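Metallo-beta-lactamase FIM-1 (Pseudomonas aeruginosa, PDB 6V3Q) is a class B zinc enzyme that probably hydrolyses beta-lactam antibiotics to substituted beta-amino acids. Local coordinates at residues Ile48-Ala53 with His134-Phe139; Ala14-Val19 with Gln157-Gly162; His184-Val189 with Leu217-Ala222; Asp85-Val90 with Thr116-Asp121. One frame throughout, in Å; residues are numbered along the deposited sequence.

Contact 1: residues Ile48-Ala53 with His134-Phe139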
loop_
_atom_site.group_PDB
_atom_site.type_symbol
_atom_site.label_atom_id
_atom_site.label_comp_id
_atom_site.label_asym_id
_atom_site.label_seq_id
_atom_site.Cartn_x
_atom_site.Cartn_y
_atom_site.Cartn_z
ATOM N N ILE A 48 23.552 2.564 16.559
ATOM C CA ILE A 48 23.874 2.373 15.150
ATOM C C ILE A 48 22.571 2.236 14.377
ATOM O O ILE A 48 21.665 1.509 14.803
ATOM C CB ILE A 48 24.767 1.137 14.941
ATOM C CG1 ILE A 48 26.058 1.271 15.751
ATOM C CG2 ILE A 48 25.082 0.943 13.463
ATOM C CD1 ILE A 48 26.778 -0.039 15.972
ATOM N N LEU A 49 22.474 2.935 13.248
ATOM C CA LEU A 49 21.287 2.904 12.406
ATOM C C LEU A 49 21.553 2.020 11.195
ATOM O O LEU A 49 22.541 2.216 10.479
ATOM C CB LEU A 49 20.890 4.310 11.961
ATOM C CG LEU A 49 19.716 4.391 10.980
ATOM C CD1 LEU A 49 18.436 3.872 11.619
ATOM C CD2 LEU A 49 19.521 5.809 10.460
ATOM N N VAL A 50 20.681 1.047 10.975
ATOM C CA VAL A 50 20.708 0.233 9.769
ATOM C C VAL A 50 19.545 0.693 8.903
ATOM O O VAL A 50 18.379 0.517 9.276
ATOM C CB VAL A 50 20.619 -1.263 10.094
ATOM C CG1 VAL A 50 20.686 -2.091 8.822
ATOM C CG2 VAL A 50 21.731 -1.659 11.053
ATOM N N ASP A 51 19.869 1.317 7.768
ATOM C CA ASP A 51 18.896 1.805 6.794
ATOM C C ASP A 51 18.098 3.007 7.286
ATOM O O ASP A 51 17.708 3.081 8.457
ATOM C CB ASP A 51 17.944 0.684 6.379
ATOM C CG ASP A 51 18.611 -0.336 5.485
ATOM O OD1 ASP A 51 19.626 0.010 4.848
ATOM O OD2 ASP A 51 18.113 -1.475 5.405
ATOM N N THR A 52 17.848 3.949 6.382
ATOM C CA THR A 52 17.064 5.138 6.675
ATOM C C THR A 52 15.581 4.838 6.485
ATOM O O THR A 52 15.180 3.697 6.242
ATOM C CB THR A 52 17.493 6.293 5.775
ATOM O OG1 THR A 52 17.047 6.034 4.439
ATOM C CG2 THR A 52 18.997 6.431 5.762
ATOM N N ALA A 53 14.748 5.866 6.606
ATOM C CA ALA A 53 13.353 5.774 6.215
ATOM C C ALA A 53 13.244 6.116 4.730
ATOM O O ALA A 53 14.237 6.121 3.999
ATOM C CB ALA A 53 12.499 6.681 7.094
ATOM N N HIS A 134 30.959 -3.137 14.871
ATOM C CA HIS A 134 30.729 -4.163 15.879
ATOM C C HIS A 134 29.814 -3.613 16.972
ATOM O O HIS A 134 29.980 -2.462 17.395
ATOM C CB HIS A 134 32.066 -4.622 16.472
ATOM C CG HIS A 134 31.971 -5.870 17.294
ATOM N ND1 HIS A 134 31.748 -5.850 18.654
ATOM C CD2 HIS A 134 32.067 -7.174 16.947
ATOM C CE1 HIS A 134 31.713 -7.089 19.111
ATOM N NE2 HIS A 134 31.904 -7.911 18.096
ATOM N N PRO A 135 28.843 -4.401 17.464
ATOM C CA PRO A 135 28.678 -5.846 17.271
ATOM C C PRO A 135 27.984 -6.286 15.983
ATOM O O PRO A 135 27.778 -7.486 15.820
ATOM C CB PRO A 135 27.830 -6.254 18.478
ATOM C CG PRO A 135 27.098 -4.999 18.906
ATOM C CD PRO A 135 27.689 -3.821 18.173
ATOM N N LEU A 136 27.636 -5.362 15.091
ATOM C CA LEU A 136 27.113 -5.775 13.796
ATOM C C LEU A 136 28.202 -6.497 13.012
ATOM O O LEU A 136 29.371 -6.106 13.038
ATOM C CB LEU A 136 26.608 -4.577 12.981
ATOM C CG LEU A 136 25.686 -3.480 13.517
ATOM C CD1 LEU A 136 25.212 -2.588 12.368
ATOM C CD2 LEU A 136 24.493 -4.025 14.283
ATOM N N VAL A 137 27.818 -7.566 12.324
ATOM C CA VAL A 137 28.634 -8.135 11.261
ATOM C C VAL A 137 27.985 -7.743 9.942
ATOM O O VAL A 137 26.847 -8.136 9.657
ATOM C CB VAL A 137 28.774 -9.660 11.384
ATOM C CG1 VAL A 137 29.475 -10.223 10.152
ATOM C CG2 VAL A 137 29.555 -10.022 12.637
ATOM N N ILE A 138 28.689 -6.936 9.158
ATOM C CA ILE A 138 28.221 -6.536 7.839
ATOM C C ILE A 138 28.801 -7.516 6.831
ATOM O O ILE A 138 30.024 -7.672 6.739
ATOM C CB ILE A 138 28.626 -5.091 7.517
ATOM C CG1 ILE A 138 28.037 -4.131 8.558
ATOM C CG2 ILE A 138 28.158 -4.714 6.119
ATOM C CD1 ILE A 138 28.654 -2.756 8.545
ATOM N N PHE A 139 27.927 -8.175 6.080
ATOM C CA PHE A 139 28.298 -9.280 5.211
ATOM C C PHE A 139 27.863 -8.985 3.783
ATOM O O PHE A 139 26.767 -8.464 3.552
ATOM C CB PHE A 139 27.658 -10.582 5.709
ATOM C CG PHE A 139 27.990 -11.787 4.877
ATOM C CD1 PHE A 139 29.266 -12.322 4.886
ATOM C CD2 PHE A 139 27.019 -12.398 4.101
ATOM C CE1 PHE A 139 29.573 -13.439 4.120
ATOM C CE2 PHE A 139 27.319 -13.512 3.335
ATOM C CZ PHE A 139 28.596 -14.033 3.349
#

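Contact 2: residues Ala14-Val19 with Gln157-Gly162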
loop_
_atom_site.group_PDB
_atom_site.type_symbol
_atom_site.label_atom_id
_atom_site.label_comp_id
_atom_site.label_asym_id
_atom_site.label_seq_id
_atom_site.Cartn_x
_atom_site.Cartn_y
_atom_site.Cartn_z
ATOM N N ALA A 14 10.613 -2.934 19.897
ATOM C CA ALA A 14 11.737 -3.648 20.486
ATOM C C ALA A 14 11.789 -5.071 19.948
ATOM O O ALA A 14 10.795 -5.802 19.996
ATOM C CB ALA A 14 11.626 -3.650 22.010
ATOM N N ILE A 15 12.950 -5.461 19.427
ATOM C CA ILE A 15 13.149 -6.784 18.846
ATOM C C ILE A 15 13.741 -7.699 19.907
ATOM O O ILE A 15 13.162 -8.739 20.242
ATOM C CB ILE A 15 14.053 -6.712 17.603
ATOM C CG1 ILE A 15 13.358 -5.936 16.486
ATOM C CG2 ILE A 15 14.434 -8.109 17.139
ATOM C CD1 ILE A 15 12.084 -6.583 15.992
ATOM N N THR A 16 14.904 -7.320 20.426
ATOM C CA THR A 16 15.480 -7.929 21.618
ATOM C C THR A 16 16.146 -6.813 22.418
ATOM O O THR A 16 16.013 -5.629 22.087
ATOM C CB THR A 16 16.450 -9.061 21.251
ATOM O OG1 THR A 16 16.814 -9.781 22.436
ATOM C CG2 THR A 16 17.707 -8.504 20.607
ATOM N N GLN A 17 16.864 -7.185 23.476
ATOM C CA GLN A 17 17.525 -6.184 24.302
ATOM C C GLN A 17 18.601 -5.465 23.496
ATOM O O GLN A 17 19.541 -6.091 22.995
ATOM C CB GLN A 17 18.132 -6.838 25.542
ATOM C CG GLN A 17 18.534 -5.847 26.637
ATOM C CD GLN A 17 19.900 -5.226 26.408
ATOM O OE1 GLN A 17 20.851 -5.910 26.031
ATOM N NE2 GLN A 17 20.002 -3.922 26.639
ATOM N N GLY A 18 18.452 -4.149 23.365
ATOM C CA GLY A 18 19.414 -3.339 22.643
ATOM C C GLY A 18 19.238 -3.300 21.143
ATOM O O GLY A 18 20.103 -2.746 20.450
ATOM N N VAL A 19 18.152 -3.866 20.616
ATOM C CA VAL A 19 17.917 -3.932 19.176
ATOM C C VAL A 19 16.478 -3.497 18.914
ATOM O O VAL A 19 15.535 -4.169 19.346
ATOM C CB VAL A 19 18.169 -5.338 18.606
ATOM C CG1 VAL A 19 17.957 -5.351 17.100
ATOM C CG2 VAL A 19 19.575 -5.815 18.956
ATOM N N GLN A 157 23.070 -11.966 19.222
ATOM C CA GLN A 157 21.647 -11.985 19.533
ATOM C C GLN A 157 20.834 -12.839 18.569
ATOM O O GLN A 157 19.609 -12.908 18.711
ATOM C CB GLN A 157 21.087 -10.557 19.557
ATOM C CG GLN A 157 21.503 -9.748 20.783
ATOM C CD GLN A 157 22.379 -8.564 20.435
ATOM O OE1 GLN A 157 23.288 -8.669 19.609
ATOM N NE2 GLN A 157 22.124 -7.431 21.079
ATOM N N GLY A 158 21.480 -13.491 17.603
ATOM C CA GLY A 158 20.776 -14.375 16.693
ATOM C C GLY A 158 19.830 -13.687 15.734
ATOM O O GLY A 158 18.769 -14.238 15.422
ATOM N N ILE A 159 20.191 -12.505 15.242
ATOM C CA ILE A 159 19.339 -11.717 14.359
ATOM C C ILE A 159 20.075 -11.476 13.049
ATOM O O ILE A 159 21.253 -11.098 13.052
ATOM C CB ILE A 159 18.938 -10.375 15.000
ATOM C CG1 ILE A 159 18.235 -10.600 16.338
ATOM C CG2 ILE A 159 18.047 -9.576 14.059
ATOM C CD1 ILE A 159 18.026 -9.334 17.126
ATOM N N VAL A 160 19.377 -11.688 11.936
ATOM C CA VAL A 160 19.854 -11.307 10.612
ATOM C C VAL A 160 18.867 -10.311 10.026
ATOM O O VAL A 160 17.658 -10.574 9.992
ATOM C CB VAL A 160 20.009 -12.523 9.680
ATOM C CG1 VAL A 160 20.445 -12.077 8.295
ATOM C CG2 VAL A 160 21.006 -13.502 10.258
ATOM N N PHE A 161 19.375 -9.169 9.582
ATOM C CA PHE A 161 18.580 -8.205 8.829
ATOM C C PHE A 161 18.926 -8.404 7.359
ATOM O O PHE A 161 19.987 -7.981 6.895
ATOM C CB PHE A 161 18.848 -6.775 9.281
ATOM C CG PHE A 161 18.086 -5.755 8.494
ATOM C CD1 PHE A 161 16.729 -5.579 8.703
ATOM C CD2 PHE A 161 18.715 -4.996 7.525
ATOM C CE1 PHE A 161 16.014 -4.654 7.970
ATOM C CE2 PHE A 161 18.006 -4.070 6.791
ATOM C CZ PHE A 161 16.655 -3.895 7.015
ATOM N N GLY A 162 18.022 -9.057 6.629
ATOM C CA GLY A 162 18.304 -9.428 5.254
ATOM C C GLY A 162 18.060 -8.336 4.240
ATOM O O GLY A 162 18.560 -8.433 3.114
#

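Contact 3: residues His184-Val189 with Leu217-Ala222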
loop_
_atom_site.group_PDB
_atom_site.type_symbol
_atom_site.label_atom_id
_atom_site.label_comp_id
_atom_site.label_asym_id
_atom_site.label_seq_id
_atom_site.Cartn_x
_atom_site.Cartn_y
_atom_site.Cartn_z
ATOM N N HIS A 184 21.982 -15.269 -9.672
ATOM C CA HIS A 184 22.791 -15.363 -8.463
ATOM C C HIS A 184 21.992 -15.172 -7.177
ATOM O O HIS A 184 22.539 -15.399 -6.093
ATOM C CB HIS A 184 23.931 -14.333 -8.515
ATOM C CG HIS A 184 24.975 -14.523 -7.458
ATOM N ND1 HIS A 184 25.049 -13.731 -6.333
ATOM C CD2 HIS A 184 25.985 -15.419 -7.354
ATOM C CE1 HIS A 184 26.061 -14.128 -5.582
ATOM N NE2 HIS A 184 26.645 -15.151 -6.178
ATOM N N TRP A 185 20.717 -14.782 -7.270
ATOM C CA TRP A 185 19.961 -14.428 -6.070
ATOM C C TRP A 185 19.914 -15.584 -5.076
ATOM O O TRP A 185 20.102 -15.377 -3.872
ATOM C CB TRP A 185 18.548 -13.978 -6.452
ATOM C CG TRP A 185 17.806 -13.241 -5.360
ATOM C CD1 TRP A 185 17.977 -13.375 -4.013
ATOM C CD2 TRP A 185 16.784 -12.249 -5.533
ATOM N NE1 TRP A 185 17.125 -12.540 -3.339
ATOM C CE2 TRP A 185 16.382 -11.835 -4.247
ATOM C CE3 TRP A 185 16.167 -11.675 -6.649
ATOM C CZ2 TRP A 185 15.392 -10.876 -4.046
ATOM C CZ3 TRP A 185 15.184 -10.719 -6.447
ATOM C CH2 TRP A 185 14.807 -10.330 -5.157
ATOM N N LYS A 186 19.685 -16.810 -5.557
ATOM C CA LYS A 186 19.626 -17.946 -4.640
ATOM C C LYS A 186 20.970 -18.175 -3.959
ATOM O O LYS A 186 21.024 -18.452 -2.754
ATOM C CB LYS A 186 19.179 -19.210 -5.374
ATOM C CG LYS A 186 18.882 -20.376 -4.433
ATOM C CD LYS A 186 19.530 -21.676 -4.890
ATOM C CE LYS A 186 18.802 -22.281 -6.077
ATOM N NZ LYS A 186 19.306 -23.647 -6.386
ATOM N N THR A 187 22.067 -18.054 -4.713
ATOM C CA THR A 187 23.395 -18.231 -4.135
ATOM C C THR A 187 23.646 -17.236 -3.009
ATOM O O THR A 187 24.231 -17.587 -1.977
ATOM C CB THR A 187 24.459 -18.094 -5.226
ATOM O OG1 THR A 187 24.266 -19.119 -6.208
ATOM C CG2 THR A 187 25.857 -18.219 -4.639
ATOM N N ALA A 188 23.187 -15.993 -3.179
ATOM C CA ALA A 188 23.393 -14.982 -2.148
ATOM C C ALA A 188 22.575 -15.291 -0.901
ATOM O O ALA A 188 23.063 -15.132 0.223
ATOM C CB ALA A 188 23.047 -13.596 -2.692
ATOM N N VAL A 189 21.328 -15.734 -1.079
ATOM C CA VAL A 189 20.487 -16.079 0.065
ATOM C C VAL A 189 21.115 -17.220 0.856
ATOM O O VAL A 189 21.223 -17.163 2.086
ATOM C CB VAL A 189 19.065 -16.432 -0.402
ATOM C CG1 VAL A 189 18.222 -16.904 0.776
ATOM C CG2 VAL A 189 18.422 -15.236 -1.075
ATOM N N LEU A 217 11.950 -19.707 1.618
ATOM C CA LEU A 217 11.001 -19.053 0.721
ATOM C C LEU A 217 11.721 -18.294 -0.388
ATOM O O LEU A 217 11.386 -18.434 -1.571
ATOM C CB LEU A 217 10.096 -18.114 1.519
ATOM C CG LEU A 217 9.128 -17.252 0.704
ATOM C CD1 LEU A 217 8.285 -18.134 -0.206
ATOM C CD2 LEU A 217 8.246 -16.399 1.609
ATOM N N THR A 218 12.720 -17.485 -0.024
ATOM C CA THR A 218 13.417 -16.675 -1.020
ATOM C C THR A 218 14.259 -17.540 -1.947
ATOM O O THR A 218 14.325 -17.283 -3.154
ATOM C CB THR A 218 14.296 -15.628 -0.334
ATOM O OG1 THR A 218 13.530 -14.927 0.653
ATOM C CG2 THR A 218 14.821 -14.630 -1.357
ATOM N N ALA A 219 14.916 -18.565 -1.398
ATOM C CA ALA A 219 15.729 -19.457 -2.219
ATOM C C ALA A 219 14.889 -20.127 -3.296
ATOM O O ALA A 219 15.295 -20.214 -4.460
ATOM C CB ALA A 219 16.402 -20.508 -1.336
ATOM N N GLN A 220 13.698 -20.596 -2.920
ATOM C CA GLN A 220 12.853 -21.323 -3.862
ATOM C C GLN A 220 12.206 -20.381 -4.871
ATOM O O GLN A 220 12.053 -20.734 -6.046
ATOM C CB GLN A 220 11.797 -22.123 -3.102
ATOM C CG GLN A 220 12.387 -23.292 -2.325
ATOM C CD GLN A 220 11.403 -23.931 -1.368
ATOM O OE1 GLN A 220 10.377 -23.342 -1.025
ATOM N NE2 GLN A 220 11.712 -25.144 -0.928
ATOM N N LEU A 221 11.816 -19.181 -4.430
ATOM C CA LEU A 221 11.292 -18.183 -5.358
ATOM C C LEU A 221 12.357 -17.727 -6.347
ATOM O O LEU A 221 12.048 -17.468 -7.516
ATOM C CB LEU A 221 10.738 -16.987 -4.583
ATOM C CG LEU A 221 9.322 -17.114 -4.015
ATOM C CD1 LEU A 221 8.968 -15.924 -3.129
ATOM C CD2 LEU A 221 8.324 -17.250 -5.155
ATOM N N ALA A 222 13.612 -17.624 -5.905
ATOM C CA ALA A 222 14.689 -17.215 -6.802
ATOM C C ALA A 222 15.093 -18.344 -7.741
ATOM O O ALA A 222 15.404 -18.100 -8.912
ATOM C CB ALA A 222 15.898 -16.739 -5.996
HETATM O O HOH W 1 18.771 -17.689 -8.263
#

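Contact 4: residues Asp85-Val90 with Thr116-Asp121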
loop_
_atom_site.group_PDB
_atom_site.type_symbol
_atom_site.label_atom_id
_atom_site.label_comp_id
_atom_site.label_asym_id
_atom_site.label_seq_id
_atom_site.Cartn_x
_atom_site.Cartn_y
_atom_site.Cartn_z
ATOM N N ASP A 85 14.234 3.335 -0.196
ATOM C CA ASP A 85 13.773 2.871 1.106
ATOM C C ASP A 85 14.925 2.560 2.051
ATOM O O ASP A 85 14.688 2.369 3.250
ATOM C CB ASP A 85 12.872 1.641 0.958
ATOM C CG ASP A 85 13.509 0.540 0.141
ATOM O OD1 ASP A 85 14.311 0.849 -0.765
ATOM O OD2 ASP A 85 13.197 -0.640 0.402
ATOM N N LYS A 86 16.156 2.518 1.543
ATOM C CA LYS A 86 17.335 2.283 2.364
ATOM C C LYS A 86 18.240 3.496 2.488
ATOM O O LYS A 86 18.828 3.702 3.550
ATOM C CB LYS A 86 18.157 1.117 1.800
ATOM C CG LYS A 86 17.369 -0.158 1.651
ATOM C CD LYS A 86 16.501 -0.390 2.869
ATOM C CE LYS A 86 15.726 -1.673 2.739
ATOM N NZ LYS A 86 14.828 -1.917 3.901
ATOM N N MET A 87 18.368 4.299 1.431
ATOM C CA MET A 87 19.231 5.475 1.447
ATOM C C MET A 87 18.458 6.760 1.176
ATOM O O MET A 87 19.058 7.769 0.794
ATOM C CB MET A 87 20.367 5.318 0.435
ATOM C CG MET A 87 21.256 4.115 0.685
ATOM S SD MET A 87 22.702 4.075 -0.392
ATOM C CE MET A 87 23.593 5.519 0.177
ATOM N N GLY A 88 17.137 6.745 1.364
ATOM C CA GLY A 88 16.336 7.917 1.051
ATOM C C GLY A 88 16.631 9.115 1.928
ATOM O O GLY A 88 16.435 10.259 1.504
ATOM N N GLY A 89 17.102 8.881 3.152
ATOM C CA GLY A 89 17.349 9.967 4.079
ATOM C C GLY A 89 18.798 10.091 4.500
ATOM O O GLY A 89 19.091 10.487 5.633
ATOM N N VAL A 90 19.716 9.756 3.589
ATOM C CA VAL A 90 21.142 9.820 3.902
ATOM C C VAL A 90 21.568 11.256 4.176
ATOM O O VAL A 90 22.365 11.521 5.085
ATOM C CB VAL A 90 21.965 9.192 2.760
ATOM C CG1 VAL A 90 23.439 9.538 2.903
ATOM C CG2 VAL A 90 21.781 7.691 2.750
ATOM N N THR A 116 21.543 10.461 -2.031
ATOM C CA THR A 116 22.795 10.963 -1.482
ATOM C C THR A 116 23.686 9.786 -1.103
ATOM O O THR A 116 23.233 8.879 -0.399
ATOM C CB THR A 116 22.543 11.839 -0.258
ATOM O OG1 THR A 116 21.733 12.962 -0.626
ATOM C CG2 THR A 116 23.861 12.337 0.324
ATOM N N PRO A 117 24.936 9.756 -1.554
ATOM C CA PRO A 117 25.813 8.633 -1.215
ATOM C C PRO A 117 26.237 8.675 0.245
ATOM O O PRO A 117 26.166 9.706 0.918
ATOM C CB PRO A 117 27.015 8.829 -2.145
ATOM C CG PRO A 117 27.046 10.305 -2.387
ATOM C CD PRO A 117 25.605 10.738 -2.426
ATOM N N ALA A 118 26.680 7.520 0.733
ATOM C CA ALA A 118 27.295 7.470 2.046
ATOM C C ALA A 118 28.699 8.064 1.986
ATOM O O ALA A 118 29.303 8.196 0.919
ATOM C CB ALA A 118 27.345 6.035 2.571
ATOM N N GLU A 119 29.217 8.428 3.157
ATOM C CA GLU A 119 30.498 9.119 3.209
ATOM C C GLU A 119 31.676 8.162 3.068
ATOM O O GLU A 119 32.700 8.532 2.482
ATOM C CB GLU A 119 30.611 9.909 4.515
ATOM C CG GLU A 119 31.837 10.795 4.606
ATOM C CD GLU A 119 31.944 11.490 5.946
ATOM O OE1 GLU A 119 31.138 11.172 6.846
ATOM O OE2 GLU A 119 32.832 12.353 6.102
ATOM N N HIS A 120 31.556 6.942 3.583
ATOM C CA HIS A 120 32.647 5.980 3.578
ATOM C C HIS A 120 32.242 4.719 2.828
ATOM O O HIS A 120 31.100 4.259 2.938
ATOM C CB HIS A 120 33.069 5.610 5.006
ATOM C CG HIS A 120 33.644 6.753 5.784
ATOM N ND1 HIS A 120 32.971 7.363 6.820
ATOM C CD2 HIS A 120 34.833 7.393 5.679
ATOM C CE1 HIS A 120 33.719 8.330 7.320
ATOM N NE2 HIS A 120 34.854 8.370 6.645
ATOM N N ASP A 121 33.186 4.169 2.066
ATOM C CA ASP A 121 33.012 2.851 1.474
ATOM C C ASP A 121 33.398 1.788 2.490
ATOM O O ASP A 121 34.435 1.900 3.153
ATOM C CB ASP A 121 33.866 2.703 0.214
ATOM C CG ASP A 121 33.456 3.654 -0.886
ATOM O OD1 ASP A 121 32.455 4.375 -0.702
ATOM O OD2 ASP A 121 34.136 3.679 -1.934
HETATM O O HOH W 2 19.080 10.089 -0.268
#

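Contact 1: residues Ile48-Ala53 with His134-Phe139
I48 and V50 both touch L136, and they do so through a single methyl. CD1 of L136 lies 3.7 Å from CG2 of I48 and 3.8 Å from CG2 of V50, so it sits against two branches that leave the same side of strand 46-50. The two CG2 atoms leave their CB on different sides, anti to the backbone N in I48 and anti to the carbonyl carbon in V50, yet both end on the one L136 methyl. In each pair the side chains run past one another in opposite directions. The L136 torsion chi2 of -171° sets CD1 in its extended position. A looser flank is formed by CD1 of I48, which stands 4.5 Å from CD of P135 and 4.3 Å from the carbonyl O of H134. P135 follows a cis peptide bond, just ahead of L136.

Around this first shell, L136 also rests on V152 and L154 of strand 151-154, and I48 on W76. L49, between the two contributors, turns to the other side of its sheet and packs on I62 of helix 56-68. The backbones stay well apart, with CA of I48 and CA of L136 8.9 Å from each other. Two beta sheets are therefore stacked here face against face, as in the alpha-beta/beta-alpha sandwich of the metallo-beta-lactamase superfamily. The chemistry is that of a buried hydrocarbon interface: no hydrogen bond spans the two segments here, which is consistent with cohesion by dispersion and burial of apolar surface.

Contact 2: residues Ala14-Val19 with Gln157-Gly162
The carbonyl O of V19 is gripped by two backbone donors, N of I15 at 2.9 Å and, weakly, N of T16 at 3.4 Å. With I15 and T16 both facing V19, this is a classic beta bulge. It adjoins a type II turn from T16 to V19, closed by V19 N on T16 O at 3.1 Å, in which G18 takes the positive phi of 83°.

The bulge and turn present three methyls to one: CD1 of I159 lies 3.6 Å from CG2 of T16, 3.8 Å from CG2 of I15 and 4.0 Å from CG1 of V19. An extended chi2 of 170° in I159 is what sends CD1 into this group. V19 and I159 approach tip to tip, while T16 and I15 come at I159 on a slant. Q157, bent at chi2, covers the outer flank. Its NE2 gives a weak hydrogen bond to O of Q17, 3.5 Å long with an N-H...O angle of 151°, and also lies beside CG2 of V19. A second irregularity, a G1 bulge with G158 and I159 facing L154, lies at the start of strand 159-161.

L154 touches both V19 and I159, which extends the apolar cluster inward. Away from the zinc site, the bulged hairpin of strands 11-16 and 19-27 thus packs on the start of strand 159-161, joining the two sheets of the metallo-beta-lactamase sandwich.

Contact 3: residues His184-Val189 with Leu217-Ala222
Van der Waals packing between W185, A222, T218 and V189 makes up most of this contact. CB of A222 sits 3.9 Å from CB of W185, at the root of the indole. CG of W185, anti to the backbone N (chi1 -164°), is thereby set against that same alanine methyl. Further along, CG2 of T218 is wedged between two partners, 3.7 Å from NE1 of W185 and 3.7 Å from CG2 of V189. The T218 side chain crosses that of W185 at about a right angle.

Aliphatic-to-backbone contact comes next: CG of K186 lies 3.6 Å from the carbonyl O of A219. The small alanines accompany a close approach, with CA of K186 and CA of A219 only 4.8 Å apart, and the axes of the segments 185-189 and 217-222 pass at 8.5 Å.

Polar links run mostly elsewhere. NE1 of W185 bonds to the carbonyl O of L165, OG1 of T218 to L214 O of its own helix and to R167 N, and NZ of K186 forms a salt bridge with E223. One water accepts from N of K186 at 3.0 Å and reaches toward O of A222 over a long, weak path.

At 164° between their directions the segments form a nearly antiparallel helix pair, part of the helical layer outside the sheets of the metallo-beta-lactamase sandwich. The W185 side chain is about 4 Å from that of the zinc ligand H145.

Contact 4: residues Asp85-Val90 with Thr116-Asp121
M87 and V90 converge on the peptide groups of T116 and P117 from either end of the M87-V90 turn. Methyl CE of M87 reaches the carbonyl O of T116 at 3.4 Å and the N of A118 at 3.7 Å, so it lies across the backbone. The chain is extended as far as SD, and a turn at chi3 of 66° then swings CE round. V90 meets the same backbone with a shorter, branched side chain. Its CG1, anti to the backbone N (chi1 167°), has the carbonyl O of T116 and the carbonyl O of P117 each 3.4 Å away. CB of V90 is another close neighbour of that T116 oxygen, which is thus bordered by carbons of both residues. T116 answers with CG2, 3.8 Å from CG1 of V90.

M87 comes two residues after D85, the last position of the HxHxD signature of the metallo-beta-lactamase superfamily, here H81, H83 and D85, of which the two histidines bind zinc. The side chain of M87 is about 7 Å from each of them, which places this contact near the metal site, about 9 Å from the M87 side chain to the zinc. A type I turn from M87 to V90 then leads into helix 90-95, with G89 at the N-cap.

No direct hydrogen bond joins the segments; a water does so instead. It donates to O of M87 at 2.6 Å, accepts from N of T116 at 3.1 Å, and gives a weaker bond to O of G88. The peptide groups of segment 116-121 have further partners: P117 O accepts from NH1 of R94, and A118 N donates to OD1 of N107.

How the contacts relate
Contacts 1 and 2 lie 11 Å apart between centres and bridge the same two sheets; V50 and F161 touch between them. Contact 4, 12 Å from contact 1, shares only the larger sheet and meets contact 1 where T52 faces K86 and G89. Contact 3 stands apart, 22 Å from contacts 1 and 2 and 26 Å from contact 4, on helices 185-195 and 213-226. Along the chain, contact 4 is nested inside contact 1 and contact 1 inside contact 2, whereas contact 3 follows all of them. Contacts 3 and 4 each approach zinc-binding histidines, H145 and H81 with H83 respectively; zinc-binding residues thus lie beside contacts far apart, the innermost nested one and the last in the chain.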